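PDB 1IXK: methyltransferase from Pyrococcus horikoshii, which probably transfers methyl groups from S-adenosyl-L-methionine to the C5 of cytidines in tRNA. Local coordinates for residues A[55-58]-A[59-63]; A[83-86]-A[87-91]. All blocks are in the same frame, centred on the assembly; numbering follows the deposited sequence.

Contact 1 of 2, residues A[55-58]-A[59-63]; sequences SVQD and LVKRL
Gln-57 and Lys-61, one turn apart on the helix 56-65, run side by side and point the same way, and the ammonium NZ of Lys-61 donates to OE1 of Gln-57 at 3.0 Å. The approach is not to a lone pair: NZ stands 54° out of the carbonyl plane, above it, with a C=O...N angle of 114°. Lys-61 reaches there with CG beside its own backbone N (chi1 -66°) and an extended chain beyond, which also lays its CG 3.2 Å from the backbone O of Gln-57.

On another face Val-56 CG1 meets Val-60 CG2 at 4.1 Å, the two valines crossing obliquely; both rest on Phe-80 of the strand 79-82. Backbone bonds hold this spacing, among them Val-60 N to Val-56 O at 3.0 Å. Ser-55 caps the N-terminal end, its OG accepting from Asp-58 N at 3.0 Å and giving a weak bond back to OD2 of that aspartate. Arg-62 is salt-bridged to Glu-94, and Leu-59 packs on Phe-47 and Val-49.

The negative carboxylate of Asp-58 in the first turn probably interacts favourably with the positive end of the helix dipole. Its OD1 lies 4.6 Å from Lys-61 NZ, too far for a salt bridge but near enough that the opposite charges probably attract. The helix thus has a polar outer face and an apolar one laid on the four-stranded antiparallel sheet of the N-terminal, RsmF-type domain.

Contact 2 of 2, residues A[83-86]-A[87-91]; sequences TREP and FSITS
OE2 of Glu-85 is gripped twice, by the backbone N of Ile-89 at 2.9 Å and by a water that donates to it at 2.6 Å. The amide bond is nearly straight (161° at the hydrogen) and falls on the anti lone pair, the one turned away from OE1. An extended chain, with CG opposite the backbone N (chi1 -160°), carries the carboxylate across the turn to this amide, and its OE2 also lies 3.3 Å from Ile-89 CG2. OE1 forms a salt bridge with Arg-45, so both oxygens are engaged and the group's rotation is probably fixed.

This turn follows a classic beta bulge, in which Thr-83 and Arg-84 both face Gln-69, and it leads into the 3-10 segment 89-91. There Thr-90 OG1 donates to Ser-88 OG at 2.7 Å; the same water lies 3.2 Å from Ser-88 OG, linking the glutamate to the start of the 3-10 turn.

On the outer side, Pro-86 CG touches Phe-87 CD1 at 3.7 Å, coming in obliquely to the ring. Phe-87 also makes an edge-to-face pair with Phe-68, while Ile-89 turns its apolar chain onto Ile-100 and Ile-102 of the strand 100-102.

How the contacts relate
Going along the chain from the N terminus, the strand 46-49 is followed by contact 1, a local capping and one-turn contact at the start of the helix 56-65. The hairpin of strands 69-73 and 79-82 comes next, and then contact 2 closes a short turn on the way to the helix 93-96. The two are in series, neither nested nor crossed, with centres about 15 Å apart. They meet where Leu-63 CD2 packs on Ile-89 CD1 at 4.0 Å. Contact 1 lays the helix on the strands 46-49 and 79-82; contact 2 joins the end of the hairpin to the edge strand 100-102, all within the N-terminal, RsmF-type domain.

Contact 1 of 2, residues A[55-58]-A[59-63]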
ATOM      1  N   SER A  55     -18.378 -11.456 -10.581  1.00 23.89           N
ATOM      2  CA  SER A  55     -17.165 -12.246 -10.725  1.00 23.48           C
ATOM      3  C   SER A  55     -16.190 -11.516 -11.640  1.00 23.81           C
ATOM      4  O   SER A  55     -16.583 -10.646 -12.415  1.00 23.72           O
ATOM      5  CB  SER A  55     -17.480 -13.623 -11.319  1.00 26.35           C
ATOM      6  OG  SER A  55     -17.820 -13.529 -12.693  1.00 23.17           O
ATOM      7  N   VAL A  56     -14.915 -11.875 -11.540  1.00 21.96           N
ATOM      8  CA  VAL A  56     -13.886 -11.264 -12.366  1.00 22.49           C
ATOM      9  C   VAL A  56     -14.117 -11.647 -13.825  1.00 24.38           C
ATOM     10  O   VAL A  56     -14.010 -10.809 -14.722  1.00 22.78           O
ATOM     11  CB  VAL A  56     -12.479 -11.730 -11.933  1.00 21.66           C
ATOM     12  CG1 VAL A  56     -11.427 -11.199 -12.894  1.00 19.12           C
ATOM     13  CG2 VAL A  56     -12.193 -11.247 -10.517  1.00 19.94           C
ATOM     14  N   GLN A  57     -14.460 -12.913 -14.042  1.00 25.70           N
ATOM     15  CA  GLN A  57     -14.705 -13.434 -15.382  1.00 29.05           C
ATOM     16  C   GLN A  57     -15.821 -12.667 -16.093  1.00 28.13           C
ATOM     17  O   GLN A  57     -15.687 -12.305 -17.262  1.00 27.71           O
ATOM     18  CB  GLN A  57     -15.070 -14.919 -15.302  1.00 32.58           C
ATOM     19  CG  GLN A  57     -14.671 -15.725 -16.525  1.00 38.69           C
ATOM     20  CD  GLN A  57     -15.389 -17.059 -16.603  1.00 40.93           C
ATOM     21  OE1 GLN A  57     -16.601 -17.112 -16.819  1.00 43.26           O
ATOM     22  NE2 GLN A  57     -14.647 -18.145 -16.421  1.00 42.69           N
ATOM     23  N   ASP A  58     -16.921 -12.420 -15.384  1.00 27.58           N
ATOM     24  CA  ASP A  58     -18.047 -11.695 -15.964  1.00 27.80           C
ATOM     25  C   ASP A  58     -17.766 -10.217 -16.216  1.00 27.13           C
ATOM     26  O   ASP A  58     -18.149  -9.678 -17.258  1.00 25.07           O
ATOM     27  CB  ASP A  58     -19.290 -11.821 -15.077  1.00 30.62           C
ATOM     28  CG  ASP A  58     -19.878 -13.218 -15.092  1.00 33.42           C
ATOM     29  OD1 ASP A  58     -19.811 -13.875 -16.152  1.00 35.64           O
ATOM     30  OD2 ASP A  58     -20.417 -13.657 -14.054  1.00 35.60           O
ATOM     31  N   LEU A  59     -17.112  -9.559 -15.264  1.00 24.75           N
ATOM     32  CA  LEU A  59     -16.799  -8.143 -15.410  1.00 21.13           C
ATOM     33  C   LEU A  59     -15.876  -7.925 -16.603  1.00 21.45           C
ATOM     34  O   LEU A  59     -16.073  -6.994 -17.388  1.00 21.43           O
ATOM     35  CB  LEU A  59     -16.146  -7.607 -14.128  1.00 21.86           C
ATOM     36  CG  LEU A  59     -15.775  -6.119 -14.056  1.00 20.05           C
ATOM     37  CD1 LEU A  59     -14.568  -5.835 -14.941  1.00 19.98           C
ATOM     38  CD2 LEU A  59     -16.961  -5.265 -14.473  1.00 18.58           C
ATOM     39  N   VAL A  60     -14.870  -8.783 -16.738  1.00 20.64           N
ATOM     40  CA  VAL A  60     -13.923  -8.672 -17.840  1.00 21.86           C
ATOM     41  C   VAL A  60     -14.611  -8.784 -19.196  1.00 22.49           C
ATOM     42  O   VAL A  60     -14.297  -8.036 -20.120  1.00 19.08           O
ATOM     43  CB  VAL A  60     -12.826  -9.753 -17.744  1.00 23.33           C
ATOM     44  CG1 VAL A  60     -12.031  -9.811 -19.043  1.00 24.32           C
ATOM     45  CG2 VAL A  60     -11.896  -9.440 -16.570  1.00 23.41           C
ATOM     46  N   LYS A  61     -15.542  -9.723 -19.318  1.00 23.01           N
ATOM     47  CA  LYS A  61     -16.254  -9.899 -20.580  1.00 25.21           C
ATOM     48  C   LYS A  61     -17.074  -8.654 -20.903  1.00 24.20           C
ATOM     49  O   LYS A  61     -17.119  -8.211 -22.049  1.00 23.69           O
ATOM     50  CB  LYS A  61     -17.158 -11.129 -20.511  1.00 27.03           C
ATOM     51  CG  LYS A  61     -16.386 -12.430 -20.382  1.00 30.79           C
ATOM     52  CD  LYS A  61     -17.314 -13.606 -20.127  1.00 34.99           C
ATOM     53  CE  LYS A  61     -16.525 -14.886 -19.909  1.00 35.28           C
ATOM     54  NZ  LYS A  61     -17.415 -15.998 -19.484  1.00 39.06           N
ATOM     55  N   ARG A  62     -17.707  -8.081 -19.885  1.00 23.49           N
ATOM     56  CA  ARG A  62     -18.517  -6.884 -20.073  1.00 24.08           C
ATOM     57  C   ARG A  62     -17.701  -5.685 -20.549  1.00 24.06           C
ATOM     58  O   ARG A  62     -18.119  -4.967 -21.457  1.00 22.32           O
ATOM     59  CB  ARG A  62     -19.242  -6.522 -18.777  1.00 26.14           C
ATOM     60  CG  ARG A  62     -20.378  -7.462 -18.417  1.00 29.95           C
ATOM     61  CD  ARG A  62     -21.066  -7.046 -17.119  1.00 31.98           C
ATOM     62  NE  ARG A  62     -21.460  -5.637 -17.122  1.00 32.72           N
ATOM     63  CZ  ARG A  62     -22.341  -5.108 -16.278  1.00 33.44           C
ATOM     64  NH1 ARG A  62     -22.926  -5.872 -15.362  1.00 33.30           N
ATOM     65  NH2 ARG A  62     -22.637  -3.815 -16.345  1.00 31.34           N
ATOM     66  N   LEU A  63     -16.545  -5.460 -19.928  1.00 21.61           N
ATOM     67  CA  LEU A  63     -15.691  -4.337 -20.306  1.00 20.90           C
ATOM     68  C   LEU A  63     -15.050  -4.527 -21.678  1.00 21.68           C
ATOM     69  O   LEU A  63     -14.973  -3.588 -22.467  1.00 20.99           O
ATOM     70  CB  LEU A  63     -14.600  -4.107 -19.248  1.00 17.99           C
ATOM     71  CG  LEU A  63     -15.085  -3.454 -17.947  1.00 19.04           C
ATOM     72  CD1 LEU A  63     -13.891  -3.095 -17.058  1.00 17.46           C
ATOM     73  CD2 LEU A  63     -15.869  -2.188 -18.283  1.00 18.41           C
TER

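Contact 2 of 2, residues A[83-86]-A[87-91]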
ATOM      1  N   THR A  83      -5.064  -0.673 -20.990  1.00 21.57           N
ATOM      2  CA  THR A  83      -4.148  -0.541 -22.116  1.00 21.55           C
ATOM      3  C   THR A  83      -4.924   0.116 -23.253  1.00 23.45           C
ATOM      4  O   THR A  83      -4.340   0.663 -24.188  1.00 22.96           O
ATOM      5  CB  THR A  83      -3.609  -1.906 -22.579  1.00 21.86           C
ATOM      6  OG1 THR A  83      -4.701  -2.790 -22.855  1.00 21.15           O
ATOM      7  CG2 THR A  83      -2.726  -2.514 -21.501  1.00 23.35           C
ATOM      8  N   ARG A  84      -6.248   0.047 -23.163  1.00 22.71           N
ATOM      9  CA  ARG A  84      -7.127   0.673 -24.148  1.00 24.26           C
ATOM     10  C   ARG A  84      -8.360   1.166 -23.414  1.00 23.47           C
ATOM     11  O   ARG A  84      -9.160   0.377 -22.913  1.00 22.74           O
ATOM     12  CB  ARG A  84      -7.558  -0.306 -25.244  1.00 24.35           C
ATOM     13  CG  ARG A  84      -8.343   0.368 -26.387  1.00 23.65           C
ATOM     14  CD  ARG A  84      -8.651  -0.614 -27.513  1.00 25.24           C
ATOM     15  NE  ARG A  84      -9.044   0.047 -28.759  1.00 24.97           N
ATOM     16  CZ  ARG A  84     -10.248   0.558 -29.008  1.00 26.15           C
ATOM     17  NH1 ARG A  84     -10.490   1.139 -30.179  1.00 25.13           N
ATOM     18  NH2 ARG A  84     -11.217   0.481 -28.102  1.00 23.14           N
ATOM     19  N   GLU A  85      -8.501   2.478 -23.339  1.00 24.09           N
ATOM     20  CA  GLU A  85      -9.636   3.071 -22.663  1.00 24.29           C
ATOM     21  C   GLU A  85     -10.372   3.904 -23.690  1.00 26.94           C
ATOM     22  O   GLU A  85     -10.175   5.123 -23.759  1.00 26.81           O
ATOM     23  CB  GLU A  85      -9.161   3.966 -21.520  1.00 24.54           C
ATOM     24  CG  GLU A  85     -10.214   4.242 -20.470  1.00 24.45           C
ATOM     25  CD  GLU A  85      -9.672   5.071 -19.321  1.00 25.22           C
ATOM     26  OE1 GLU A  85      -8.437   5.244 -19.244  1.00 25.76           O
ATOM     27  OE2 GLU A  85     -10.479   5.543 -18.494  1.00 24.86           O
ATOM     28  N   PRO A  86     -11.231   3.264 -24.505  1.00 27.16           N
ATOM     29  CA  PRO A  86     -11.948   4.051 -25.502  1.00 28.62           C
ATOM     30  C   PRO A  86     -12.427   5.334 -24.861  1.00 29.54           C
ATOM     31  O   PRO A  86     -11.917   6.413 -25.200  1.00 33.33           O
ATOM     32  CB  PRO A  86     -13.095   3.128 -25.938  1.00 29.82           C
ATOM     33  CG  PRO A  86     -13.252   2.191 -24.814  1.00 28.56           C
ATOM     34  CD  PRO A  86     -11.829   1.926 -24.398  1.00 28.87           C
ATOM     35  N   PHE A  87     -13.390   5.230 -23.942  1.00 27.74           N
ATOM     36  CA  PHE A  87     -13.901   6.414 -23.248  1.00 27.15           C
ATOM     37  C   PHE A  87     -13.598   6.228 -21.768  1.00 28.06           C
ATOM     38  O   PHE A  87     -13.183   5.146 -21.356  1.00 26.75           O
ATOM     39  CB  PHE A  87     -15.417   6.596 -23.466  1.00 26.92           C
ATOM     40  CG  PHE A  87     -16.248   5.379 -23.120  1.00 27.14           C
ATOM     41  CD1 PHE A  87     -16.200   4.235 -23.915  1.00 26.88           C
ATOM     42  CD2 PHE A  87     -17.079   5.378 -22.001  1.00 25.75           C
ATOM     43  CE1 PHE A  87     -16.971   3.112 -23.603  1.00 25.98           C
ATOM     44  CE2 PHE A  87     -17.851   4.264 -21.681  1.00 24.94           C
ATOM     45  CZ  PHE A  87     -17.796   3.128 -22.482  1.00 25.78           C
ATOM     46  N   SER A  88     -13.801   7.276 -20.973  1.00 27.17           N
ATOM     47  CA  SER A  88     -13.528   7.231 -19.537  1.00 27.08           C
ATOM     48  C   SER A  88     -14.146   6.029 -18.842  1.00 25.89           C
ATOM     49  O   SER A  88     -15.354   5.809 -18.916  1.00 24.87           O
ATOM     50  CB  SER A  88     -14.024   8.511 -18.868  1.00 26.83           C
ATOM     51  OG  SER A  88     -13.740   8.487 -17.480  1.00 29.28           O
ATOM     52  N   ILE A  89     -13.306   5.265 -18.149  1.00 25.89           N
ATOM     53  CA  ILE A  89     -13.760   4.078 -17.441  1.00 26.94           C
ATOM     54  C   ILE A  89     -14.719   4.450 -16.316  1.00 25.76           C
ATOM     55  O   ILE A  89     -15.566   3.649 -15.920  1.00 24.44           O
ATOM     56  CB  ILE A  89     -12.564   3.281 -16.857  1.00 28.25           C
ATOM     57  CG1 ILE A  89     -13.059   1.988 -16.208  1.00 29.97           C
ATOM     58  CG2 ILE A  89     -11.814   4.125 -15.838  1.00 29.02           C
ATOM     59  CD1 ILE A  89     -13.676   1.014 -17.183  1.00 30.41           C
ATOM     60  N   THR A  90     -14.591   5.670 -15.806  1.00 25.87           N
ATOM     61  CA  THR A  90     -15.461   6.127 -14.729  1.00 26.50           C
ATOM     62  C   THR A  90     -16.836   6.572 -15.243  1.00 26.94           C
ATOM     63  O   THR A  90     -17.710   6.942 -14.463  1.00 25.50           O
ATOM     64  CB  THR A  90     -14.805   7.282 -13.932  1.00 27.65           C
ATOM     65  OG1 THR A  90     -14.318   8.282 -14.835  1.00 28.35           O
ATOM     66  CG2 THR A  90     -13.647   6.756 -13.086  1.00 26.73           C
ATOM     67  N   SER A  91     -17.029   6.524 -16.557  1.00 27.24           N
ATOM     68  CA  SER A  91     -18.314   6.908 -17.139  1.00 28.15           C
ATOM     69  C   SER A  91     -19.133   5.663 -17.464  1.00 28.32           C
ATOM     70  O   SER A  91     -20.261   5.757 -17.941  1.00 29.56           O
ATOM     71  CB  SER A  91     -18.107   7.737 -18.414  1.00 28.14           C
ATOM     72  OG  SER A  91     -17.503   8.987 -18.125  1.00 28.14           O
TER
HETATM   73  O   HOH W   1     -10.795   7.435 -16.673  1.00 42.23           O